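Local coordinates for 2-hydroxyhepta-2,4-diene-1,7-dioate isomerase (Mycobacterium marinum, PDB 3QDF), which probably acts as an isomerase or acylpyruvate-type hydrolase of the fumarylacetoacetate hydrolase family and carries bound zinc ions, at residues Leu190-Glu195 with Val200-Arg205; Thr183-Ala188 with Glu254-Leu259. One frame throughout, in Å; residues are numbered along the deposited sequence.

Contact 1 is the hairpin formed by Leu-190-Glu-195 and Val-200-Arg-205, and it grips a zinc ion; contact 2, about 13 Å away between centres, sets the loop Thr-183-Ala-188 against the turn that opens Glu-254-Leu-259. Glu-254 ties them together: its OE1 makes a salt bridge with Arg-205 NH1 at 2.9 Å and probably takes a hydrogen bond from Glu-191 N, also at 2.9 Å. Beside this polar link, Leu-190 CD1 packs 3.9 Å from Val-185 CG2. The loop of contact 2 runs straight into the hairpin, and Glu-254 backs the Glu-191 end of this zinc site without binding the metal itself.

Contact 1: residues Leu190-Glu195 with Val200-Arg205; sequences LELRTE and VKQHAR. With ZN (zinc ion), chain C.
With chi1 of -177° in Glu-191 and -160° in His-203, each side chain swings away from its own backbone N, and from facing strands the two close on a zinc ion on the same face of the hairpin. Glu-191 OE1 and His-203 NE2 each bind it at 2.1 Å. The carboxylate stands almost upright to the imidazole, 83° between planes, with its carbon at the ring's edge. Glu-191 OE2 lies farther from the metal, at 2.7 Å, and also takes a weak hydrogen bond from Arg-193 NH1. Arg-193 NE holds Glu-195 OE2 at 3.1 Å, in the guanidinium plane and on the anti lone pair, which fixes the guanidinium between two acids. Arg-193 CG rests beside His-203 CD2 at 4.0 Å. At the hairpin's open end the Arg-205 guanidinium lays one face over the Leu-190-Glu-191 peptide, while Asp-189 and Glu-254 engage its nitrogens. On the other face of the hairpin, Thr-194 OG1 donates to Gln-202 OE1 at 2.7 Å; Gly-122 N also donates to that oxygen, and the amide nitrogen reaches Thr-236, linking the hairpin to the neighbourhood of Glu-121 at the other zinc site. The strands run antiparallel, with Leu-192 and Ala-204 a hydrogen-bonded pair; then Thr-194 O takes Lys-201 N at 2.8 Å and, weakly, Gln-202 N. That shared carbonyl marks a classic beta bulge, here in a beta hairpin whose non-hydrogen-bonded positions Glu-191 and His-203 supply two ligands to a zinc ion.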
ATOM      1  N   LEU A 190       0.983  -0.366 -15.286  1.00 26.31           N
ATOM      2  CA  LEU A 190       0.760   0.951 -14.724  1.00 26.24           C
ATOM      3  C   LEU A 190       2.089   1.554 -14.360  1.00 26.85           C
ATOM      4  O   LEU A 190       2.971   0.853 -13.864  1.00 26.12           O
ATOM      5  CB  LEU A 190      -0.076   0.835 -13.451  1.00 24.95           C
ATOM      6  CG  LEU A 190      -1.476   0.247 -13.521  1.00 24.39           C
ATOM      7  CD1 LEU A 190      -2.061   0.196 -12.085  1.00 21.40           C
ATOM      8  CD2 LEU A 190      -2.371   1.049 -14.482  1.00 24.35           C
ATOM      9  N   GLU A 191       2.229   2.861 -14.572  1.00 27.60           N
ATOM     10  CA  GLU A 191       3.450   3.534 -14.149  1.00 28.07           C
ATOM     11  C   GLU A 191       3.519   3.654 -12.628  1.00 26.50           C
ATOM     12  O   GLU A 191       2.515   3.919 -11.982  1.00 25.35           O
ATOM     13  CB  GLU A 191       3.565   4.933 -14.744  1.00 29.21           C
ATOM     14  CG  GLU A 191       4.891   5.565 -14.340  1.00 32.85           C
ATOM     15  CD  GLU A 191       5.059   6.975 -14.826  1.00 37.98           C
ATOM     16  OE1 GLU A 191       5.438   7.134 -15.995  1.00 39.27           O
ATOM     17  OE2 GLU A 191       4.833   7.918 -14.026  1.00 41.67           O
ATOM     18  N   LEU A 192       4.720   3.493 -12.076  1.00 25.91           N
ATOM     19  CA  LEU A 192       4.978   3.799 -10.675  1.00 25.44           C
ATOM     20  C   LEU A 192       6.145   4.788 -10.565  1.00 26.44           C
ATOM     21  O   LEU A 192       7.217   4.575 -11.142  1.00 27.62           O
ATOM     22  CB  LEU A 192       5.264   2.510  -9.885  1.00 23.68           C
ATOM     23  CG  LEU A 192       5.624   2.555  -8.401  1.00 24.45           C
ATOM     24  CD1 LEU A 192       5.535   1.128  -7.813  1.00 23.66           C
ATOM     25  CD2 LEU A 192       7.021   3.162  -8.141  1.00 22.68           C
ATOM     26  N   ARG A 193       5.944   5.852  -9.803  1.00 26.19           N
ATOM     27  CA  ARG A 193       6.947   6.892  -9.676  1.00 27.31           C
ATOM     28  C   ARG A 193       7.082   7.248  -8.211  1.00 26.22           C
ATOM     29  O   ARG A 193       6.087   7.556  -7.553  1.00 26.08           O
ATOM     30  CB  ARG A 193       6.513   8.118 -10.491  1.00 27.82           C
ATOM     31  CG  ARG A 193       7.567   9.225 -10.663  1.00 30.38           C
ATOM     32  CD  ARG A 193       7.000  10.331 -11.578  1.00 32.10           C
ATOM     33  NE  ARG A 193       6.095  11.246 -10.870  1.00 33.94           N
ATOM     34  CZ  ARG A 193       4.776  11.340 -11.052  1.00 32.71           C
ATOM     35  NH1 ARG A 193       4.133  10.576 -11.931  1.00 32.74           N
ATOM     36  NH2 ARG A 193       4.086  12.219 -10.340  1.00 34.28           N
ATOM     37  N   THR A 194       8.309   7.217  -7.709  1.00 26.37           N
ATOM     38  CA  THR A 194       8.610   7.634  -6.338  1.00 25.77           C
ATOM     39  C   THR A 194       9.464   8.901  -6.297  1.00 27.65           C
ATOM     40  O   THR A 194      10.476   9.023  -7.003  1.00 28.70           O
ATOM     41  CB  THR A 194       9.340   6.528  -5.536  1.00 25.00           C
ATOM     42  OG1 THR A 194       8.584   5.311  -5.598  1.00 21.63           O
ATOM     43  CG2 THR A 194       9.522   6.959  -4.082  1.00 22.16           C
ATOM     44  N   GLU A 195       9.056   9.839  -5.450  1.00 28.39           N
ATOM     45  CA  GLU A 195       9.797  11.074  -5.259  1.00 30.67           C
ATOM     46  C   GLU A 195      10.181  11.266  -3.808  1.00 30.34           C
ATOM     47  O   GLU A 195       9.430  10.917  -2.902  1.00 29.52           O
ATOM     48  CB  GLU A 195       8.982  12.279  -5.728  1.00 31.37           C
ATOM     49  CG  GLU A 195       8.700  12.261  -7.211  1.00 35.80           C
ATOM     50  CD  GLU A 195       7.731  13.349  -7.644  1.00 39.63           C
ATOM     51  OE1 GLU A 195       7.565  14.355  -6.900  1.00 40.57           O
ATOM     52  OE2 GLU A 195       7.142  13.188  -8.737  1.00 40.45           O
ATOM     53  N   VAL A 200      12.644  12.677  -8.500  1.00 32.48           N
ATOM     54  CA  VAL A 200      12.256  11.323  -8.920  1.00 31.13           C
ATOM     55  C   VAL A 200      13.388  10.309  -8.692  1.00 31.19           C
ATOM     56  O   VAL A 200      14.527  10.505  -9.167  1.00 32.31           O
ATOM     57  CB  VAL A 200      11.788  11.287 -10.399  1.00 31.73           C
ATOM     58  CG1 VAL A 200      11.570   9.844 -10.862  1.00 30.32           C
ATOM     59  CG2 VAL A 200      10.502  12.128 -10.590  1.00 30.87           C
ATOM     60  N   LYS A 201      13.061   9.237  -7.968  1.00 29.45           N
ATOM     61  CA  LYS A 201      14.018   8.190  -7.586  1.00 29.38           C
ATOM     62  C   LYS A 201      13.701   6.853  -8.229  1.00 28.56           C
ATOM     63  O   LYS A 201      14.609   6.131  -8.622  1.00 28.90           O
ATOM     64  CB  LYS A 201      14.069   8.016  -6.059  1.00 28.62           C
ATOM     65  CG  LYS A 201      14.454   9.276  -5.284  1.00 29.63           C
ATOM     66  CD  LYS A 201      15.848   9.768  -5.631  1.00 31.72           C
ATOM     67  CE  LYS A 201      16.143  11.085  -4.944  1.00 33.54           C
ATOM     68  NZ  LYS A 201      17.416  11.648  -5.468  1.00 36.66           N
ATOM     69  N   GLN A 202      12.412   6.519  -8.293  1.00 26.81           N
ATOM     70  CA  GLN A 202      11.946   5.329  -8.982  1.00 26.41           C
ATOM     71  C   GLN A 202      11.021   5.785 -10.081  1.00 26.79           C
ATOM     72  O   GLN A 202      10.223   6.716  -9.894  1.00 26.94           O
ATOM     73  CB  GLN A 202      11.174   4.394  -8.040  1.00 24.85           C
ATOM     74  CG  GLN A 202      11.985   3.960  -6.838  1.00 24.77           C
ATOM     75  CD  GLN A 202      11.271   2.916  -6.011  1.00 23.12           C
ATOM     76  OE1 GLN A 202      10.305   3.216  -5.295  1.00 21.02           O
ATOM     77  NE2 GLN A 202      11.756   1.684  -6.082  1.00 22.00           N
ATOM     78  N   HIS A 203      11.110   5.121 -11.224  1.00 27.23           N
ATOM     79  CA  HIS A 203      10.292   5.485 -12.370  1.00 28.02           C
ATOM     80  C   HIS A 203      10.216   4.277 -13.274  1.00 28.18           C
ATOM     81  O   HIS A 203      11.125   4.037 -14.065  1.00 28.85           O
ATOM     82  CB  HIS A 203      10.918   6.688 -13.086  1.00 29.55           C
ATOM     83  CG  HIS A 203       9.970   7.449 -13.958  1.00 29.73           C
ATOM     84  ND1 HIS A 203      10.404   8.385 -14.868  1.00 32.49           N
ATOM     85  CD2 HIS A 203       8.621   7.407 -14.077  1.00 29.31           C
ATOM     86  CE1 HIS A 203       9.363   8.904 -15.500  1.00 32.54           C
ATOM     87  NE2 HIS A 203       8.268   8.325 -15.043  1.00 30.32           N
ATOM     88  N   ALA A 204       9.145   3.495 -13.130  1.00 27.42           N
ATOM     89  CA  ALA A 204       9.013   2.242 -13.878  1.00 28.23           C
ATOM     90  C   ALA A 204       7.559   1.826 -14.024  1.00 27.63           C
ATOM     91  O   ALA A 204       6.675   2.442 -13.449  1.00 27.89           O
ATOM     92  CB  ALA A 204       9.836   1.125 -13.199  1.00 27.42           C
ATOM     93  N   ARG A 205       7.306   0.792 -14.814  1.00 28.62           N
ATOM     94  CA  ARG A 205       5.938   0.310 -15.031  1.00 28.30           C
ATOM     95  C   ARG A 205       5.789  -1.084 -14.429  1.00 27.62           C
ATOM     96  O   ARG A 205       6.740  -1.874 -14.438  1.00 27.79           O
ATOM     97  CB  ARG A 205       5.586   0.305 -16.524  1.00 29.19           C
ATOM     98  CG  ARG A 205       5.841   1.631 -17.239  1.00 30.82           C
ATOM     99  CD  ARG A 205       5.226   1.628 -18.637  1.00 31.51           C
ATOM    100  NE  ARG A 205       3.766   1.639 -18.553  1.00 30.87           N
ATOM    101  CZ  ARG A 205       3.024   2.731 -18.372  1.00 33.23           C
ATOM    102  NH1 ARG A 205       1.696   2.634 -18.287  1.00 31.24           N
ATOM    103  NH2 ARG A 205       3.598   3.928 -18.268  1.00 33.42           N
TER
HETATM  104 ZN    ZN C 267       6.495   8.993 -15.906  1.00 36.98          ZN

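Contact 2: residues Thr183-Ala188 with Glu254-Leu259; sequences TDVDPA and EGIGTL. With EDO (1,2-ethanediol), chain E.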
ATOM      1  N   THR A 183     -10.893  -0.222  -7.245  1.00 24.46           N
ATOM      2  CA  THR A 183     -11.449  -1.550  -7.501  1.00 26.44           C
ATOM      3  C   THR A 183     -11.456  -1.971  -8.964  1.00 29.18           C
ATOM      4  O   THR A 183     -11.583  -3.168  -9.265  1.00 30.40           O
ATOM      5  CB  THR A 183     -12.886  -1.664  -7.011  1.00 26.39           C
ATOM      6  OG1 THR A 183     -13.676  -0.747  -7.758  1.00 26.01           O
ATOM      7  CG2 THR A 183     -12.977  -1.363  -5.487  1.00 25.02           C
ATOM      8  N   ASP A 184     -11.334  -1.026  -9.885  1.00 31.02           N
ATOM      9  CA  ASP A 184     -11.534  -1.399 -11.282  1.00 34.01           C
ATOM     10  C   ASP A 184     -10.280  -1.310 -12.136  1.00 34.45           C
ATOM     11  O   ASP A 184     -10.354  -1.493 -13.344  1.00 36.33           O
ATOM     12  CB  ASP A 184     -12.679  -0.582 -11.914  1.00 35.63           C
ATOM     13  CG  ASP A 184     -12.520   0.938 -11.722  1.00 37.96           C
ATOM     14  OD1 ASP A 184     -11.855   1.405 -10.777  1.00 39.30           O
ATOM     15  OD2 ASP A 184     -13.117   1.689 -12.512  1.00 43.53           O
ATOM     16  N   VAL A 185      -9.135  -1.028 -11.521  1.00 33.58           N
ATOM     17  CA  VAL A 185      -7.925  -0.733 -12.276  1.00 33.06           C
ATOM     18  C   VAL A 185      -7.206  -2.028 -12.660  1.00 32.67           C
ATOM     19  O   VAL A 185      -7.206  -3.008 -11.913  1.00 32.27           O
ATOM     20  CB  VAL A 185      -7.021   0.296 -11.529  1.00 32.91           C
ATOM     21  CG1 VAL A 185      -6.464  -0.268 -10.212  1.00 31.42           C
ATOM     22  CG2 VAL A 185      -5.904   0.814 -12.428  1.00 34.10           C
ATOM     23  N   ASP A 186      -6.654  -2.043 -13.868  1.00 32.34           N
ATOM     24  CA  ASP A 186      -5.945  -3.199 -14.377  1.00 30.97           C
ATOM     25  C   ASP A 186      -4.482  -2.998 -13.977  1.00 29.33           C
ATOM     26  O   ASP A 186      -3.870  -2.002 -14.373  1.00 30.11           O
ATOM     27  CB  ASP A 186      -6.127  -3.260 -15.896  1.00 32.39           C
ATOM     28  CG  ASP A 186      -5.423  -4.451 -16.546  1.00 32.67           C
ATOM     29  OD1 ASP A 186      -4.520  -5.052 -15.939  1.00 31.58           O
ATOM     30  OD2 ASP A 186      -5.791  -4.781 -17.688  1.00 33.49           O
ATOM     31  N   PRO A 187      -3.922  -3.929 -13.181  1.00 26.89           N
ATOM     32  CA  PRO A 187      -2.558  -3.768 -12.655  1.00 25.72           C
ATOM     33  C   PRO A 187      -1.433  -4.124 -13.610  1.00 25.87           C
ATOM     34  O   PRO A 187      -0.271  -3.997 -13.223  1.00 25.43           O
ATOM     35  CB  PRO A 187      -2.513  -4.773 -11.493  1.00 24.37           C
ATOM     36  CG  PRO A 187      -3.422  -5.875 -11.946  1.00 25.42           C
ATOM     37  CD  PRO A 187      -4.559  -5.176 -12.687  1.00 26.55           C
ATOM     38  N   ALA A 188      -1.755  -4.591 -14.821  1.00 26.10           N
ATOM     39  CA  ALA A 188      -0.738  -5.211 -15.687  1.00 26.55           C
ATOM     40  C   ALA A 188       0.341  -4.257 -16.189  1.00 27.06           C
ATOM     41  O   ALA A 188       1.479  -4.669 -16.406  1.00 27.06           O
ATOM     42  CB  ALA A 188      -1.403  -5.943 -16.892  1.00 27.85           C
ATOM     43  N   GLU A 254      -0.101   5.217 -11.499  1.00 22.72           N
ATOM     44  CA  GLU A 254      -1.096   5.509 -12.526  1.00 23.93           C
ATOM     45  C   GLU A 254      -2.419   4.750 -12.277  1.00 23.52           C
ATOM     46  O   GLU A 254      -2.413   3.563 -11.975  1.00 22.80           O
ATOM     47  CB  GLU A 254      -0.509   5.143 -13.885  1.00 24.97           C
ATOM     48  CG  GLU A 254      -1.446   5.318 -15.097  1.00 27.62           C
ATOM     49  CD  GLU A 254      -0.785   4.818 -16.379  1.00 30.03           C
ATOM     50  OE1 GLU A 254       0.283   4.181 -16.288  1.00 29.32           O
ATOM     51  OE2 GLU A 254      -1.317   5.065 -17.480  1.00 33.82           O
ATOM     52  N   GLY A 255      -3.541   5.460 -12.380  1.00 24.05           N
ATOM     53  CA  GLY A 255      -4.848   4.886 -12.148  1.00 23.90           C
ATOM     54  C   GLY A 255      -5.216   4.768 -10.683  1.00 23.64           C
ATOM     55  O   GLY A 255      -6.315   4.333 -10.362  1.00 23.28           O
ATOM     56  N   ILE A 256      -4.302   5.144  -9.784  1.00 23.31           N
ATOM     57  CA  ILE A 256      -4.562   5.020  -8.343  1.00 22.48           C
ATOM     58  C   ILE A 256      -4.495   6.390  -7.673  1.00 22.62           C
ATOM     59  O   ILE A 256      -5.509   6.912  -7.210  1.00 22.54           O
ATOM     60  CB  ILE A 256      -3.581   4.027  -7.650  1.00 21.81           C
ATOM     61  CG1 ILE A 256      -3.597   2.664  -8.376  1.00 22.98           C
ATOM     62  CG2 ILE A 256      -3.915   3.905  -6.144  1.00 20.90           C
ATOM     63  CD1 ILE A 256      -2.849   1.540  -7.685  1.00 20.65           C
ATOM     64  N   GLY A 257      -3.290   6.963  -7.625  1.00 22.25           N
ATOM     65  CA  GLY A 257      -3.088   8.237  -6.959  1.00 21.54           C
ATOM     66  C   GLY A 257      -1.696   8.312  -6.396  1.00 21.20           C
ATOM     67  O   GLY A 257      -0.757   7.687  -6.919  1.00 20.76           O
ATOM     68  N   THR A 258      -1.571   9.060  -5.313  1.00 21.28           N
ATOM     69  CA  THR A 258      -0.284   9.335  -4.723  1.00 21.66           C
ATOM     70  C   THR A 258      -0.360   9.096  -3.224  1.00 21.57           C
ATOM     71  O   THR A 258      -1.238   9.632  -2.539  1.00 21.01           O
ATOM     72  CB  THR A 258       0.145  10.790  -5.025  1.00 23.41           C
ATOM     73  OG1 THR A 258       0.276  10.941  -6.446  1.00 23.91           O
ATOM     74  CG2 THR A 258       1.482  11.141  -4.359  1.00 21.92           C
ATOM     75  N   LEU A 259       0.573   8.278  -2.737  1.00 21.03           N
ATOM     76  CA  LEU A 259       0.776   8.075  -1.321  1.00 20.88           C
ATOM     77  C   LEU A 259       1.966   8.920  -0.862  1.00 21.33           C
ATOM     78  O   LEU A 259       3.075   8.721  -1.346  1.00 20.78           O
ATOM     79  CB  LEU A 259       1.013   6.581  -1.028  1.00 20.05           C
ATOM     80  CG  LEU A 259       1.432   6.151   0.391  1.00 20.64           C
ATOM     81  CD1 LEU A 259       0.370   6.474   1.420  1.00 20.21           C
ATOM     82  CD2 LEU A 259       1.684   4.657   0.411  1.00 21.20           C
TER
HETATM   83  C1  EDO E 269      -3.333  12.293  -2.630  1.00 39.73           C
HETATM   84  O1  EDO E 269      -4.091  11.716  -1.556  1.00 40.53           O
HETATM   85  C2  EDO E 269      -4.145  12.133  -3.913  1.00 37.67           C
HETATM   86  O2  EDO E 269      -3.725  11.003  -4.700  1.00 32.60           O
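Val-185 reaches across to the turn at Gly-255, its CB pointing toward the other segment and dividing there into two methyls. Val-185 CG2, anti to the backbone N, comes down on the backbone, 4.1 Å from Gly-255 O and 4.5 Å from Glu-254 O. Val-185 CG1, set between the backbone N and the carbonyl carbon (chi1 66°), turns instead to the neighbouring side chain and meets Ile-256 CG1 at 4.5 Å. The contact is small (96 Å² buried in all) and made by van der Waals touches alone, one methyl on carbonyl oxygens and the other on a side chain. Gly-255, with no side chain, is the residue whose CA comes nearest that of Val-185, and its positive phi of 80° helps the chain turn. Just beyond Val-185, Asp-186 OD1 accepts from Ala-188 N at 3.0 Å in an Asx turn. Farther along the other segment, Thr-258 N donates to O2 of a 1,2-ethanediol, probably from the crystallisation liquor, at 3.0 Å. Ile-256 and Gly-257 both face Ile-253, a classic beta bulge between strands 248-253 and 257-265. Val-185 and Ile-256 also share Tyr-147 of strand 144-155, so the loop between strands 175-182 and 191-196 and the bulged turn settle together against that strand.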